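Local coordinates for PUM-HD domain-containing protein (Caenorhabditis elegans, PDB 7CGF) that binds RNA through its Pumilio homology domain, the part present here, and probably recognises elements in the 3' untranslated regions of messenger RNAs, at residues 154-157 with 158-162; 204-207 with 208-211; 179-182 with 183-186. The protein carries 2 engineered substitutions. All blocks are in the same frame, centred on the assembly; numbering follows the deposited sequence.

Contact 1. Residues 154-157 with 158-162. Engineered in segment 154-157: Cys-156 (natural residue Asn), Arg-157 (natural residue His). With nucleotides of chain B.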
loop_
_atom_site.group_PDB
_atom_site.type_symbol
_atom_site.label_atom_id
_atom_site.label_comp_id
_atom_site.label_asym_id
_atom_site.label_seq_id
_atom_site.Cartn_x
_atom_site.Cartn_y
_atom_site.Cartn_z
ATOM N N ASN A 154 -10.361 1.731 -6.525
ATOM C CA ASN A 154 -9.959 3.128 -6.657
ATOM C C ASN A 154 -9.983 3.877 -5.326
ATOM O O ASN A 154 -9.019 4.583 -4.983
ATOM C CB ASN A 154 -10.866 3.806 -7.692
ATOM C CG ASN A 154 -10.694 3.208 -9.064
ATOM O OD1 ASN A 154 -9.570 2.905 -9.482
ATOM N ND2 ASN A 154 -11.800 3.016 -9.774
ATOM N N GLY A 155 -11.067 3.719 -4.573
ATOM C CA GLY A 155 -11.238 4.454 -3.338
ATOM C C GLY A 155 -10.173 4.139 -2.317
ATOM O O GLY A 155 -9.784 5.010 -1.534
ATOM N N CYS A 156 -9.669 2.903 -2.317
ATOM C CA CYS A 156 -8.645 2.559 -1.331
ATOM C C CYS A 156 -7.353 3.329 -1.569
ATOM O O CYS A 156 -6.587 3.542 -0.627
ATOM C CB CYS A 156 -8.374 1.047 -1.329
ATOM S SG CYS A 156 -7.244 0.394 -2.601
ATOM N N ARG A 157 -7.094 3.759 -2.810
ATOM C CA ARG A 157 -5.884 4.516 -3.095
ATOM C C ARG A 157 -6.018 5.959 -2.626
ATOM O O ARG A 157 -5.033 6.563 -2.183
ATOM C CB ARG A 157 -5.585 4.468 -4.596
ATOM C CG ARG A 157 -5.527 3.045 -5.189
ATOM C CD ARG A 157 -4.574 2.157 -4.388
ATOM N NE ARG A 157 -3.157 2.471 -4.582
ATOM C CZ ARG A 157 -2.437 1.952 -5.571
ATOM N NH1 ARG A 157 -3.027 1.141 -6.438
ATOM N NH2 ARG A 157 -1.149 2.245 -5.704
ATOM N N VAL A 158 -7.228 6.508 -2.708
ATOM C CA VAL A 158 -7.510 7.816 -2.126
ATOM C C VAL A 158 -7.332 7.759 -0.613
ATOM O O VAL A 158 -6.754 8.671 -0.005
ATOM C CB VAL A 158 -8.930 8.278 -2.505
ATOM C CG1 VAL A 158 -9.249 9.619 -1.849
ATOM C CG2 VAL A 158 -9.093 8.337 -4.037
ATOM N N VAL A 159 -7.846 6.695 0.022
ATOM C CA VAL A 159 -7.710 6.552 1.478
ATOM C C VAL A 159 -6.249 6.369 1.864
ATOM O O VAL A 159 -5.782 6.933 2.864
ATOM C CB VAL A 159 -8.580 5.389 1.986
ATOM C CG1 VAL A 159 -8.306 5.097 3.489
ATOM C CG2 VAL A 159 -10.034 5.712 1.787
ATOM N N GLN A 160 -5.507 5.560 1.107
ATOM C CA GLN A 160 -4.096 5.377 1.447
ATOM C C GLN A 160 -3.328 6.685 1.313
ATOM O O GLN A 160 -2.473 6.994 2.152
ATOM C CB GLN A 160 -3.467 4.307 0.568
ATOM C CG GLN A 160 -3.902 2.901 0.959
ATOM C CD GLN A 160 -3.416 1.885 -0.047
ATOM O OE1 GLN A 160 -2.222 1.582 -0.112
ATOM N NE2 GLN A 160 -4.341 1.356 -0.848
ATOM N N LYS A 161 -3.605 7.459 0.259
ATOM C CA LYS A 161 -2.937 8.749 0.111
ATOM C C LYS A 161 -3.256 9.661 1.285
ATOM O O LYS A 161 -2.374 10.370 1.787
ATOM C CB LYS A 161 -3.348 9.413 -1.209
ATOM C CG LYS A 161 -2.577 10.699 -1.538
ATOM C CD LYS A 161 -1.088 10.423 -1.712
ATOM C CE LYS A 161 -0.729 10.034 -3.137
ATOM N NZ LYS A 161 0.749 9.861 -3.293
ATOM N N ALA A 162 -4.513 9.658 1.742
ATOM C CA ALA A 162 -4.873 10.469 2.904
ATOM C C ALA A 162 -4.046 10.079 4.126
ATOM O O ALA A 162 -3.540 10.944 4.857
ATOM C CB ALA A 162 -6.362 10.324 3.207
ATOM P P A B 6 -4.962 -3.437 -9.073
ATOM O OP1 A B 6 -6.313 -3.843 -9.521
ATOM O OP2 A B 6 -3.732 -3.872 -9.771
ATOM O "O5'" A B 6 -4.928 -1.842 -9.050
ATOM C "C5'" A B 6 -4.458 -1.121 -10.181
ATOM C "C4'" A B 6 -5.515 -0.199 -10.742
ATOM O "O4'" A B 6 -6.015 0.671 -9.703
ATOM C "C3'" A B 6 -5.021 0.737 -11.829
ATOM O "O3'" A B 6 -5.074 0.105 -13.090
ATOM C "C2'" A B 6 -5.949 1.948 -11.722
ATOM O "O2'" A B 6 -7.139 1.730 -12.473
ATOM C "C1'" A B 6 -6.299 1.953 -10.230
ATOM N N9 A B 6 -5.540 2.950 -9.437
ATOM C C8 A B 6 -6.097 3.988 -8.718
ATOM N N7 A B 6 -5.200 4.734 -8.086
ATOM C C5 A B 6 -3.983 4.141 -8.423
ATOM C C6 A B 6 -2.646 4.448 -8.086
ATOM N N6 A B 6 -2.303 5.464 -7.285
ATOM N N1 A B 6 -1.662 3.675 -8.586
ATOM C C2 A B 6 -1.987 2.648 -9.384
ATOM N N3 A B 6 -3.198 2.259 -9.773
ATOM C C4 A B 6 -4.173 3.040 -9.250
ATOM P P G B 5 -1.263 -7.505 -7.506
ATOM O OP1 G B 5 -2.036 -7.712 -8.752
ATOM O OP2 G B 5 0.200 -7.260 -7.582
ATOM O "O5'" G B 5 -1.892 -6.274 -6.710
ATOM C "C5'" G B 5 -3.245 -6.285 -6.275
ATOM C "C4'" G B 5 -3.679 -4.932 -5.760
ATOM O "O4'" G B 5 -2.746 -4.457 -4.760
ATOM C "C3'" G B 5 -3.727 -3.816 -6.787
ATOM O "O3'" G B 5 -4.932 -3.840 -7.521
ATOM C "C2'" G B 5 -3.560 -2.558 -5.940
ATOM O "O2'" G B 5 -4.795 -2.173 -5.357
ATOM C "C1'" G B 5 -2.639 -3.052 -4.827
ATOM N N9 G B 5 -1.228 -2.704 -5.062
ATOM C C8 G B 5 -0.338 -3.336 -5.897
ATOM N N7 G B 5 0.852 -2.801 -5.871
ATOM C C5 G B 5 0.729 -1.751 -4.968
ATOM C C6 G B 5 1.687 -0.809 -4.525
ATOM O O6 G B 5 2.876 -0.693 -4.855
ATOM N N1 G B 5 1.137 0.072 -3.600
ATOM C C2 G B 5 -0.158 0.057 -3.142
ATOM N N2 G B 5 -0.458 1.013 -2.249
ATOM N N3 G B 5 -1.075 -0.813 -3.550
ATOM C C4 G B 5 -0.553 -1.679 -4.457
#
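Arg-157, an engineered residue, and Gln-160, one helical turn further on, both meet the bound RNA in this construct. Their flat ends cross obliquely, the guanidinium and amide planes 23° apart, with CD of Arg-157 lying 3.6 Å from NE2 of Gln-160. Bends at chi2 (-52°) and chi3 (-73°) of Arg-157 lay the guanidinium between two bases of chain B. A6 covers one face, where CZ of Arg-157 comes 3.5 Å from C6 of A6; the opposite face meets G5, with NH2 of Arg-157 at 3.5 Å from C2 of G5. Stacking between bases is what the residue at this position does in Pumilio repeats generally; here an engineered arginine takes the place. Gln-160, by contrast, reaches the exocyclic amino group of G5: its OE1 accepts a hydrogen bond of 2.8 Å from N2 of G5. Arg-200 gives OE1 of Gln-160 a further hydrogen bond, which should help fix the amide's rotation. The other end of the amide folds back, and NE2 of Gln-160 donates to the backbone O of Cys-156 at 3.1 Å. That donor stands above the carbonyl plane, while N of Gln-160 comes to the same oxygen from the opposite face in the ordinary helical bond, so two donors grip it. With an alanine in place of Gln-160, N2 of G5 and Arg-200 would probably both lose their shared acceptor, and the Cys-156 carbonyl its second donor. Cys-156, also engineered, holds its SG 3.5 Å from NE2 of Gln-160. The helix 155-165 lies between two others: Val-158 and Arg-157 touch helix 119-129 through Cys-120 and Gln-124, whereas Cys-156 and Val-159 rest on Val-197 of helix 194-204.

Contact 2. Residues 204-207 with 208-211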
loop_
_atom_site.group_PDB
_atom_site.type_symbol
_atom_site.label_atom_id
_atom_site.label_comp_id
_atom_site.label_asym_id
_atom_site.label_seq_id
_atom_site.Cartn_x
_atom_site.Cartn_y
_atom_site.Cartn_z
ATOM N N HIS A 204 1.637 4.739 9.468
ATOM C CA HIS A 204 1.611 6.189 9.646
ATOM C C HIS A 204 0.812 6.692 10.839
ATOM O O HIS A 204 1.012 7.842 11.253
ATOM C CB HIS A 204 1.048 6.872 8.394
ATOM C CG HIS A 204 1.895 6.683 7.183
ATOM N ND1 HIS A 204 2.991 7.477 6.916
ATOM C CD2 HIS A 204 1.812 5.797 6.162
ATOM C CE1 HIS A 204 3.548 7.085 5.782
ATOM N NE2 HIS A 204 2.854 6.068 5.304
ATOM N N CYS A 205 -0.112 5.910 11.368
ATOM C CA CYS A 205 -0.930 6.419 12.453
ATOM C C CYS A 205 -0.163 6.372 13.766
ATOM O O CYS A 205 0.846 5.680 13.898
ATOM C CB CYS A 205 -2.224 5.624 12.554
ATOM S SG CYS A 205 -3.309 5.944 11.173
ATOM N N SER A 206 -0.658 7.134 14.744
ATOM C CA SER A 206 -0.003 7.217 16.037
ATOM C C SER A 206 -0.210 5.925 16.822
ATOM O O SER A 206 -1.165 5.186 16.576
ATOM C CB SER A 206 -0.534 8.419 16.816
ATOM O OG SER A 206 -1.953 8.427 16.863
ATOM N N PRO A 207 0.683 5.619 17.773
ATOM C CA PRO A 207 0.507 4.385 18.557
ATOM C C PRO A 207 -0.817 4.327 19.312
ATOM O O PRO A 207 -1.331 3.225 19.540
ATOM C CB PRO A 207 1.715 4.392 19.509
ATOM C CG PRO A 207 2.233 5.798 19.482
ATOM C CD PRO A 207 1.931 6.319 18.122
ATOM N N SER A 208 -1.399 5.475 19.679
ATOM C CA SER A 208 -2.728 5.471 20.292
ATOM C C SER A 208 -3.797 5.071 19.293
ATOM O O SER A 208 -4.831 4.507 19.675
ATOM C CB SER A 208 -3.063 6.850 20.872
ATOM O OG SER A 208 -3.897 7.611 19.996
ATOM N N GLN A 209 -3.585 5.385 18.016
ATOM C CA GLN A 209 -4.506 4.961 16.981
ATOM C C GLN A 209 -4.280 3.500 16.623
ATOM O O GLN A 209 -5.241 2.746 16.461
ATOM C CB GLN A 209 -4.347 5.841 15.742
ATOM C CG GLN A 209 -4.881 7.255 15.912
ATOM C CD GLN A 209 -4.582 8.145 14.714
ATOM O OE1 GLN A 209 -3.471 8.117 14.176
ATOM N NE2 GLN A 209 -5.558 8.956 14.315
ATOM N N THR A 210 -3.021 3.076 16.523
ATOM C CA THR A 210 -2.769 1.710 16.075
ATOM C C THR A 210 -3.003 0.669 17.159
ATOM O O THR A 210 -3.255 -0.487 16.826
ATOM C CB THR A 210 -1.341 1.558 15.546
ATOM O OG1 THR A 210 -0.418 1.779 16.611
ATOM C CG2 THR A 210 -1.063 2.558 14.417
ATOM N N LYS A 211 -2.901 1.024 18.444
ATOM C CA LYS A 211 -3.085 0.014 19.486
ATOM C C LYS A 211 -4.409 -0.741 19.370
ATOM O O LYS A 211 -4.384 -1.982 19.331
ATOM C CB LYS A 211 -2.938 0.665 20.872
ATOM C CG LYS A 211 -2.929 -0.366 21.990
ATOM C CD LYS A 211 -2.719 0.261 23.374
ATOM C CE LYS A 211 -2.545 -0.838 24.424
ATOM N NZ LYS A 211 -2.316 -0.311 25.807
HETATM O O HOH W 1 0.510 0.474 18.826
#
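At Ser-206 the backbone is still extended, psi 156°, before Pro-207 turns it into the helix that carries Gln-209 and Thr-210. Ser-206 is thus the N-cap of helix 207-219, the second of two helices joined by a short link in this Pumilio repeat domain. Gln-209, three residues on, forms one half of a capping box: its OE1 accepts from the backbone N of Ser-206 at 3.0 Å, whereas the reciprocal bond, from N of Gln-209 to OG of Ser-206, is not made. The bond that does form is nearly straight, 161° at the hydrogen, and the donor lies in the carbonyl plane of the amide, on a lone pair. The hydroxyl of Ser-206 packs alongside the same chain, its OG 3.3 Å from CG of Gln-209, and has at most a weak bond to OE1. The far end of the amide is held elsewhere, because NE2 of Gln-209 donates to Gln-172 and to the carbonyl of Pro-168; with both ends engaged, the orientation of the group is well determined. Cys-205 also packs against it, with CB 3.2 Å from OE1 of Gln-209. On the main chain, O of Ser-206 takes the first helical bond, from N of Thr-210 at 2.8 Å, and a weak one from N of Gln-209. Thr-210 has its OG1 between the backbone N and the carbonyl carbon (chi1 64°), which directs the hydroxyl to Pro-207 and sets CG2 3.4 Å from O of Ser-206. A water sits 2.7 Å from OG1 of Thr-210 and also makes a weak bond to O of Pro-207.

Contact 3. Residues 179-182 with 183-186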
loop_
_atom_site.group_PDB
_atom_site.type_symbol
_atom_site.label_atom_id
_atom_site.label_comp_id
_atom_site.label_asym_id
_atom_site.label_seq_id
_atom_site.Cartn_x
_atom_site.Cartn_y
_atom_site.Cartn_z
ATOM N N LEU A 179 -12.447 0.346 13.174
ATOM C CA LEU A 179 -12.953 -0.131 14.452
ATOM C C LEU A 179 -14.478 -0.046 14.559
ATOM O O LEU A 179 -15.019 -0.185 15.662
ATOM C CB LEU A 179 -12.310 0.669 15.590
ATOM C CG LEU A 179 -10.792 0.502 15.720
ATOM C CD1 LEU A 179 -10.210 1.587 16.627
ATOM C CD2 LEU A 179 -10.481 -0.885 16.233
ATOM N N GLU A 180 -15.192 0.135 13.447
ATOM C CA GLU A 180 -16.609 0.464 13.589
ATOM C C GLU A 180 -17.431 -0.717 14.113
ATOM O O GLU A 180 -18.402 -0.497 14.842
ATOM C CB GLU A 180 -17.164 1.006 12.262
ATOM C CG GLU A 180 -17.425 -0.040 11.208
ATOM C CD GLU A 180 -17.757 0.563 9.837
ATOM O OE1 GLU A 180 -17.910 1.791 9.736
ATOM O OE2 GLU A 180 -17.863 -0.200 8.867
ATOM N N SER A 181 -17.055 -1.963 13.789
ATOM C CA SER A 181 -17.717 -3.151 14.312
ATOM C C SER A 181 -16.670 -4.206 14.624
ATOM O O SER A 181 -15.500 -4.064 14.270
ATOM C CB SER A 181 -18.747 -3.717 13.328
ATOM O OG SER A 181 -19.825 -2.820 13.189
ATOM N N SER A 182 -17.123 -5.288 15.268
ATOM C CA SER A 182 -16.199 -6.331 15.719
ATOM C C SER A 182 -15.380 -6.904 14.571
ATOM O O SER A 182 -14.166 -7.100 14.712
ATOM C CB SER A 182 -16.971 -7.448 16.415
ATOM O OG SER A 182 -17.575 -6.954 17.590
ATOM N N ASN A 183 -16.009 -7.150 13.422
ATOM C CA ASN A 183 -15.353 -7.898 12.355
ATOM C C ASN A 183 -14.714 -7.014 11.291
ATOM O O ASN A 183 -14.192 -7.548 10.313
ATOM C CB ASN A 183 -16.349 -8.831 11.679
ATOM C CG ASN A 183 -17.474 -8.078 10.979
ATOM O OD1 ASN A 183 -17.864 -6.977 11.395
ATOM N ND2 ASN A 183 -18.009 -8.672 9.916
ATOM N N THR A 184 -14.749 -5.693 11.445
ATOM C CA THR A 184 -14.316 -4.822 10.349
ATOM C C THR A 184 -12.831 -4.999 10.036
ATOM O O THR A 184 -12.441 -5.043 8.867
ATOM C CB THR A 184 -14.621 -3.366 10.696
ATOM O OG1 THR A 184 -16.000 -3.267 11.069
ATOM C CG2 THR A 184 -14.393 -2.459 9.476
ATOM N N ILE A 185 -11.980 -5.086 11.061
ATOM C CA ILE A 185 -10.551 -5.221 10.786
ATOM C C ILE A 185 -10.257 -6.551 10.110
ATOM O O ILE A 185 -9.438 -6.622 9.184
ATOM C CB ILE A 185 -9.731 -5.032 12.072
ATOM C CG1 ILE A 185 -9.399 -3.571 12.257
ATOM C CG2 ILE A 185 -8.458 -5.889 12.054
ATOM C CD1 ILE A 185 -8.392 -3.053 11.257
ATOM N N TYR A 186 -10.959 -7.612 10.504
ATOM C CA TYR A 186 -10.798 -8.880 9.804
ATOM C C TYR A 186 -11.218 -8.739 8.342
ATOM O O TYR A 186 -10.472 -9.122 7.429
ATOM C CB TYR A 186 -11.611 -9.984 10.490
ATOM C CG TYR A 186 -11.564 -11.259 9.673
ATOM C CD1 TYR A 186 -10.481 -12.112 9.764
ATOM C CD2 TYR A 186 -12.572 -11.559 8.761
ATOM C CE1 TYR A 186 -10.419 -13.261 8.991
ATOM C CE2 TYR A 186 -12.509 -12.687 7.978
ATOM C CZ TYR A 186 -11.432 -13.531 8.101
ATOM O OH TYR A 186 -11.377 -14.663 7.330
HETATM O O HOH W 2 -17.927 -3.182 9.378
HETATM O O HOH W 3 -12.715 -4.117 13.809
HETATM O O HOH W 4 -11.949 -7.559 13.119
#
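Thr-184 meets Ser-181 and Glu-180 across a turn, and its short side chain illustrates how one branched residue can serve both a turn and the helix that follows it. CB is the first atom to meet the link, 3.7 Å from the backbone O of Ser-181. From there the two branches part. With OG1 anti to the carbonyl carbon and beside the backbone N (chi1 -52°), the hydroxyl comes near the N-H of Ser-181, and OG1 accepts a weak hydrogen bond of 3.2 Å from the backbone N of Ser-181. The methyl CG2, anti to the backbone N, also lies near Glu-180, 4.2 Å from its OE2. The side chains of Glu-180 and Thr-184 cross at about a right angle, with CG of Glu-180 at 3.5 Å from OG1 of Thr-184. The backbone here forms a type I beta turn from Ser-181 to Thr-184, closed by a long, weak bond from N of Thr-184 to O of Ser-181; the turn falls in the predicted Pumilio repeat 177-215 and leads into helix 184-189. Water continues where the turn leaves off. One molecule lies 2.6 Å from OG1 of Thr-184 and donates to OE2 of Glu-180, linking hydroxyl and carboxylate, and that same carboxylate oxygen is hydrogen-bonded to His-147. Another receives the N-H of Ile-185 and sits beside O of Ser-181. A third donates to O of Ser-182 and accepts from N of Tyr-186, so that water occupies a position where a regular helix would have a direct bond between residues four apart. Beyond this turn Ile-185 packs on Val-213 and Ile-217 of helix 207-219, and the ring of Tyr-186 makes a cation-pi contact with Arg-220.

From the N terminus the order is contact 1, contact 3, contact 2. The three follow in series along the chain, none nesting within or crossing another, and none touches the next. Contact 1 lies along the N-terminal part of helix 155-165 and closes no loop; it falls in the predicted repeat 141-176, at the bound RNA. Contacts 3 and 2 fall in the following predicted repeat, 177-215, about 12 and 10 Å from the nucleic acid at the nearest atoms. Contact 3 closes the bend from helix 172-178 into helix 184-189; contact 2 closes that from helix 194-204 into helix 207-219. Helix 194-204, which packs against contact 1, leads directly into contact 2.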